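Local coordinates for putative citrate lyase, alfa subunit (Streptococcus mutans, PDB 2HJ0), which is of unstated function but belongs to the citrate lyase alpha-subunit (CitF) family, an alpha/beta protein built round two mixed, largely parallel sheets, at residues A[254-259]-A[413-418]; A[422-427]-A[439-444]. All coordinates share one frame; numbering follows the deposited sequence.

Interaction 1 of 2, residues A[254-259]-A[413-418]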
loop_
_atom_site.group_PDB
_atom_site.type_symbol
_atom_site.label_atom_id
_atom_site.label_comp_id
_atom_site.label_asym_id
_atom_site.label_seq_id
_atom_site.Cartn_x
_atom_site.Cartn_y
_atom_site.Cartn_z
ATOM N N LEU A 254 14.597 21.828 -31.140
ATOM C CA LEU A 254 14.518 20.566 -31.884
ATOM C C LEU A 254 15.900 19.985 -32.203
ATOM O O LEU A 254 16.079 18.764 -32.258
ATOM C CB LEU A 254 13.730 20.747 -33.187
ATOM C CG LEU A 254 12.215 20.755 -33.072
ATOM C CD1 LEU A 254 11.602 21.040 -34.417
ATOM C CD2 LEU A 254 11.758 19.414 -32.538
ATOM N N LEU A 255 16.873 20.858 -32.421
ATOM C CA LEU A 255 18.220 20.407 -32.711
ATOM C C LEU A 255 18.790 19.807 -31.436
ATOM O O LEU A 255 19.420 18.751 -31.455
ATOM C CB LEU A 255 19.089 21.581 -33.145
ATOM C CG LEU A 255 20.505 21.267 -33.632
ATOM C CD1 LEU A 255 20.437 20.804 -35.063
ATOM C CD2 LEU A 255 21.366 22.510 -33.537
ATOM N N ILE A 256 18.560 20.493 -30.323
ATOM C CA ILE A 256 19.052 20.022 -29.041
ATOM C C ILE A 256 18.414 18.673 -28.754
ATOM O O ILE A 256 19.096 17.728 -28.355
ATOM C CB ILE A 256 18.737 21.036 -27.899
ATOM C CG1 ILE A 256 19.484 22.350 -28.163
ATOM C CG2 ILE A 256 19.172 20.471 -26.553
ATOM C CD1 ILE A 256 19.201 23.443 -27.186
ATOM N N ALA A 257 17.109 18.573 -28.976
ATOM C CA ALA A 257 16.407 17.317 -28.754
ATOM C C ALA A 257 17.032 16.223 -29.599
ATOM O O ALA A 257 17.338 15.148 -29.091
ATOM C CB ALA A 257 14.939 17.464 -29.116
ATOM N N GLU A 258 17.226 16.506 -30.886
ATOM C CA GLU A 258 17.800 15.515 -31.787
ATOM C C GLU A 258 19.187 15.061 -31.364
ATOM O O GLU A 258 19.483 13.867 -31.407
ATOM C CB GLU A 258 17.829 16.028 -33.230
ATOM C CG GLU A 258 18.476 15.039 -34.185
ATOM C CD GLU A 258 17.991 15.152 -35.627
ATOM O OE1 GLU A 258 17.971 16.291 -36.169
ATOM O OE2 GLU A 258 17.649 14.090 -36.223
ATOM N N TYR A 259 20.037 16.004 -30.961
ATOM C CA TYR A 259 21.375 15.641 -30.512
ATOM C C TYR A 259 21.233 14.742 -29.279
ATOM O O TYR A 259 21.949 13.747 -29.139
ATOM C CB TYR A 259 22.205 16.886 -30.156
ATOM C CG TYR A 259 22.879 17.596 -31.327
ATOM C CD1 TYR A 259 23.277 16.899 -32.472
ATOM C CD2 TYR A 259 23.176 18.963 -31.261
ATOM C CE1 TYR A 259 23.951 17.546 -33.515
ATOM C CE2 TYR A 259 23.848 19.615 -32.293
ATOM C CZ TYR A 259 24.231 18.908 -33.413
ATOM O OH TYR A 259 24.879 19.577 -34.436
ATOM N N ILE A 413 20.156 18.594 -21.027
ATOM C CA ILE A 413 20.116 19.374 -22.250
ATOM C C ILE A 413 19.519 20.743 -21.997
ATOM O O ILE A 413 18.612 20.894 -21.185
ATOM C CB ILE A 413 19.301 18.657 -23.354
ATOM C CG1 ILE A 413 17.810 18.683 -23.023
ATOM C CG2 ILE A 413 19.763 17.217 -23.489
ATOM C CD1 ILE A 413 16.957 18.118 -24.126
ATOM N N SER A 414 20.051 21.741 -22.693
ATOM C CA SER A 414 19.587 23.121 -22.559
ATOM C C SER A 414 20.301 24.098 -23.499
ATOM O O SER A 414 21.522 24.029 -23.680
ATOM C CB SER A 414 19.764 23.620 -21.131
ATOM O OG SER A 414 19.528 25.014 -21.109
ATOM N N PRO A 415 19.545 25.043 -24.087
ATOM C CA PRO A 415 20.160 26.008 -25.001
ATOM C C PRO A 415 21.378 26.659 -24.376
ATOM O O PRO A 415 21.483 26.779 -23.158
ATOM C CB PRO A 415 19.035 26.994 -25.282
ATOM C CG PRO A 415 18.214 26.921 -24.047
ATOM C CD PRO A 415 18.173 25.451 -23.754
ATOM N N LEU A 416 22.311 27.052 -25.230
ATOM C CA LEU A 416 23.538 27.681 -24.801
ATOM C C LEU A 416 23.236 28.962 -24.037
ATOM O O LEU A 416 23.881 29.270 -23.038
ATOM C CB LEU A 416 24.390 27.982 -26.026
ATOM C CG LEU A 416 25.889 28.133 -25.801
ATOM C CD1 LEU A 416 26.446 26.862 -25.171
ATOM C CD2 LEU A 416 26.569 28.410 -27.138
ATOM N N VAL A 417 22.240 29.705 -24.506
ATOM C CA VAL A 417 21.850 30.958 -23.870
ATOM C C VAL A 417 20.347 31.196 -23.993
ATOM O O VAL A 417 19.711 30.716 -24.930
ATOM C CB VAL A 417 22.613 32.142 -24.516
ATOM C CG1 VAL A 417 22.070 33.451 -24.016
ATOM C CG2 VAL A 417 24.092 32.046 -24.193
ATOM N N ARG A 418 19.781 31.906 -23.022
ATOM C CA ARG A 418 18.362 32.252 -23.030
ATOM C C ARG A 418 18.298 33.773 -22.963
ATOM O O ARG A 418 18.566 34.374 -21.921
ATOM C CB ARG A 418 17.628 31.650 -21.828
ATOM C CG ARG A 418 17.366 30.160 -21.918
ATOM C CD ARG A 418 16.346 29.732 -20.878
ATOM N NE ARG A 418 16.024 28.317 -20.997
ATOM C CZ ARG A 418 16.818 27.327 -20.598
ATOM N NH1 ARG A 418 17.997 27.594 -20.042
ATOM N NH2 ARG A 418 16.432 26.062 -20.763
#
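Ile256 on helix 251-265 packs over Ile413 and Pro415, where strand 409-413 of a nine-stranded mixed sheet runs out into a loop, a helix-on-sheet contact of an alpha/beta fold. Two branches of the isoleucine share the work. With chi1 at -64°, CG2 stands anti to the backbone N, and this methyl meets the beta carbon of the strand residue, Ile256 CG2 lying 3.7 Å from Ile413 CB. The longer branch is extended (chi2 176°), which carries its end past the strand terminus to the loop, with Ile256 CD1 3.5 Å from Pro415 CA and 4.0 Å from Pro415 CB. Ile413 CD1 also reaches Ile256 CG2, at 4.0 Å, and the two side chains lie aslant to one another. Ala283 of helix 282-297 touches Ile413 too, and Val442 of the adjoining strand touches both isoleucines, so the apolar patch is shared by two helices and two strands. Farther on, Arg418, on the short strand 417-418, turns its side chain back so that one face of its guanidinium lies over Pro415, whose CG sits 3.7 Å above the plane, over its centre.

Interaction 2 of 2, residues A[422-427]-A[439-444]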
loop_
_atom_site.group_PDB
_atom_site.type_symbol
_atom_site.label_atom_id
_atom_site.label_comp_id
_atom_site.label_asym_id
_atom_site.label_seq_id
_atom_site.Cartn_x
_atom_site.Cartn_y
_atom_site.Cartn_z
ATOM N N PRO A 422 23.147 33.589 -19.805
ATOM C CA PRO A 422 23.921 32.417 -20.219
ATOM C C PRO A 422 23.509 31.188 -19.421
ATOM O O PRO A 422 23.332 31.255 -18.202
ATOM C CB PRO A 422 25.350 32.831 -19.913
ATOM C CG PRO A 422 25.176 33.609 -18.651
ATOM C CD PRO A 422 23.962 34.474 -18.952
ATOM N N THR A 423 23.357 30.060 -20.102
ATOM C CA THR A 423 22.982 28.852 -19.394
ATOM C C THR A 423 24.220 28.187 -18.801
ATOM O O THR A 423 24.121 27.433 -17.840
ATOM C CB THR A 423 22.263 27.876 -20.309
ATOM O OG1 THR A 423 21.067 28.489 -20.804
ATOM C CG2 THR A 423 21.906 26.612 -19.543
ATOM N N PHE A 424 25.388 28.479 -19.362
ATOM C CA PHE A 424 26.628 27.902 -18.862
ATOM C C PHE A 424 27.541 28.958 -18.251
ATOM O O PHE A 424 27.892 29.950 -18.890
ATOM C CB PHE A 424 27.346 27.158 -19.986
ATOM C CG PHE A 424 26.543 26.036 -20.557
ATOM C CD1 PHE A 424 25.532 26.286 -21.475
ATOM C CD2 PHE A 424 26.739 24.735 -20.116
ATOM C CE1 PHE A 424 24.719 25.257 -21.936
ATOM C CE2 PHE A 424 25.933 23.699 -20.570
ATOM C CZ PHE A 424 24.924 23.964 -21.480
ATOM N N VAL A 425 27.933 28.736 -17.006
ATOM C CA VAL A 425 28.776 29.700 -16.324
ATOM C C VAL A 425 29.876 29.009 -15.527
ATOM O O VAL A 425 29.963 27.785 -15.512
ATOM C CB VAL A 425 27.941 30.552 -15.369
ATOM C CG1 VAL A 425 26.791 31.209 -16.125
ATOM C CG2 VAL A 425 27.421 29.690 -14.256
ATOM N N ASP A 426 30.718 29.792 -14.864
ATOM C CA ASP A 426 31.795 29.214 -14.082
ATOM C C ASP A 426 31.338 28.718 -12.721
ATOM O O ASP A 426 31.988 27.873 -12.121
ATOM C CB ASP A 426 32.922 30.222 -13.886
ATOM C CG ASP A 426 33.680 30.491 -15.151
ATOM O OD1 ASP A 426 34.194 29.515 -15.757
ATOM O OD2 ASP A 426 33.764 31.678 -15.540
ATOM N N LYS A 427 30.224 29.239 -12.228
ATOM C CA LYS A 427 29.727 28.820 -10.930
ATOM C C LYS A 427 28.241 29.140 -10.850
ATOM O O LYS A 427 27.837 30.267 -11.116
ATOM C CB LYS A 427 30.489 29.574 -9.845
ATOM C CG LYS A 427 30.416 28.976 -8.464
ATOM C CD LYS A 427 31.307 29.774 -7.512
ATOM C CE LYS A 427 31.587 29.021 -6.223
ATOM N NZ LYS A 427 32.716 29.643 -5.470
ATOM N N ASP A 439 26.190 13.208 -16.471
ATOM C CA ASP A 439 27.077 12.481 -17.364
ATOM C C ASP A 439 27.332 13.172 -18.688
ATOM O O ASP A 439 28.481 13.310 -19.115
ATOM C CB ASP A 439 26.516 11.090 -17.621
ATOM C CG ASP A 439 26.414 10.268 -16.354
ATOM O OD1 ASP A 439 27.457 10.088 -15.697
ATOM O OD2 ASP A 439 25.296 9.804 -16.010
ATOM N N VAL A 440 26.265 13.598 -19.346
ATOM C CA VAL A 440 26.396 14.249 -20.636
ATOM C C VAL A 440 25.524 15.475 -20.727
ATOM O O VAL A 440 24.356 15.455 -20.344
ATOM C CB VAL A 440 25.984 13.306 -21.785
ATOM C CG1 VAL A 440 26.241 13.996 -23.125
ATOM C CG2 VAL A 440 26.735 11.987 -21.681
ATOM N N VAL A 441 26.105 16.542 -21.247
ATOM C CA VAL A 441 25.398 17.796 -21.416
ATOM C C VAL A 441 25.187 18.006 -22.920
ATOM O O VAL A 441 26.104 17.805 -23.715
ATOM C CB VAL A 441 26.218 18.965 -20.812
ATOM C CG1 VAL A 441 25.631 20.301 -21.226
ATOM C CG2 VAL A 441 26.233 18.856 -19.307
ATOM N N VAL A 442 23.973 18.389 -23.308
ATOM C CA VAL A 442 23.657 18.609 -24.717
ATOM C C VAL A 442 23.166 20.040 -24.968
ATOM O O VAL A 442 22.277 20.527 -24.271
ATOM C CB VAL A 442 22.572 17.615 -25.193
ATOM C CG1 VAL A 442 22.300 17.794 -26.679
ATOM C CG2 VAL A 442 23.010 16.191 -24.899
ATOM N N THR A 443 23.757 20.699 -25.965
ATOM C CA THR A 443 23.396 22.066 -26.342
ATOM C C THR A 443 23.196 22.131 -27.853
ATOM O O THR A 443 23.257 21.104 -28.528
ATOM C CB THR A 443 24.503 23.056 -25.971
ATOM O OG1 THR A 443 25.649 22.829 -26.805
ATOM C CG2 THR A 443 24.901 22.880 -24.522
ATOM N N GLU A 444 22.968 23.321 -28.401
ATOM C CA GLU A 444 22.773 23.407 -29.849
ATOM C C GLU A 444 24.115 23.472 -30.571
ATOM O O GLU A 444 24.192 23.407 -31.797
ATOM C CB GLU A 444 21.895 24.610 -30.216
ATOM C CG GLU A 444 22.538 25.982 -30.114
ATOM C CD GLU A 444 22.623 26.526 -28.687
ATOM O OE1 GLU A 444 22.754 27.757 -28.539
ATOM O OE2 GLU A 444 22.566 25.742 -27.724
#
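Phe424 reaches from the loop after strand 421-422 towards Val441 and Thr443 of the segment 439-444, and these three side chains make the whole contact. Val441 lies on strand 440-442 of the mixed sheet of the alpha/beta fold, so the loop packs its phenylalanine against that strand and against helix 470-481. Val441 and Thr443 both direct their CB toward segment 422-427, whereas Val442 between them turns its CB away, as expected of residues two apart along an extended chain. The outer end of the phenylalanine ring does the touching.

Val441 comes from the opposite direction and meets the ring at its edge. Its CG1, anti to its own backbone N (chi1 169°), lies near the ring plane, 3.5 Å from Phe424 CE2 and 3.7 Å from Phe424 CZ. Thr443 comes in differently: its side chain lies across that of the phenylalanine, and the methyl meets the ring obliquely, with Thr443 CG2 3.2 Å from Phe424 CZ and 3.5 Å from Phe424 CE1. CZ thus touches both methyls, which come at it from directions far from opposite. Leu473 of helix 470-481 touches both Phe424 and Thr443, and Ile470 of the same helix also touches Phe424.

The first torsion of Thr443 (69°) sorts its two branches. CG2 is sent to the ring, while OG1 is engaged in the turn towards strand 447-449, hydrogen-bonded to Gly446 O and Val445 N. With methyl groups and aromatic carbons alone at the interface, the contact implies dispersion forces and burial of apolar surface, and the threonine takes part without giving up the polar partners of its hydroxyl.

How the interactions relate
The centres of interactions 1 and 2 lie about 10 Å apart; interaction 1 involves the end of strand 409-413 and interaction 2 the adjacent, parallel strand 440-442 of the nine-stranded sheet. The segments 413-418 and 439-444 are stitched together by two probable hydrogen bonds: Ser414 N to Val442 O at 3.0 Å, and Leu416 N to Glu444 OE2 at 2.8 Å. A further bond, Pro415 O to Thr423 OG1 at 2.9 Å, ties the same loop to 422-427. Val442 touches the isoleucines of interaction 1 and turns its CB away from segment 422-427 of interaction 2, so the two apolar clusters flank strand 440-442 from different sides, helix 251-265 covering one and helix 470-481 the other.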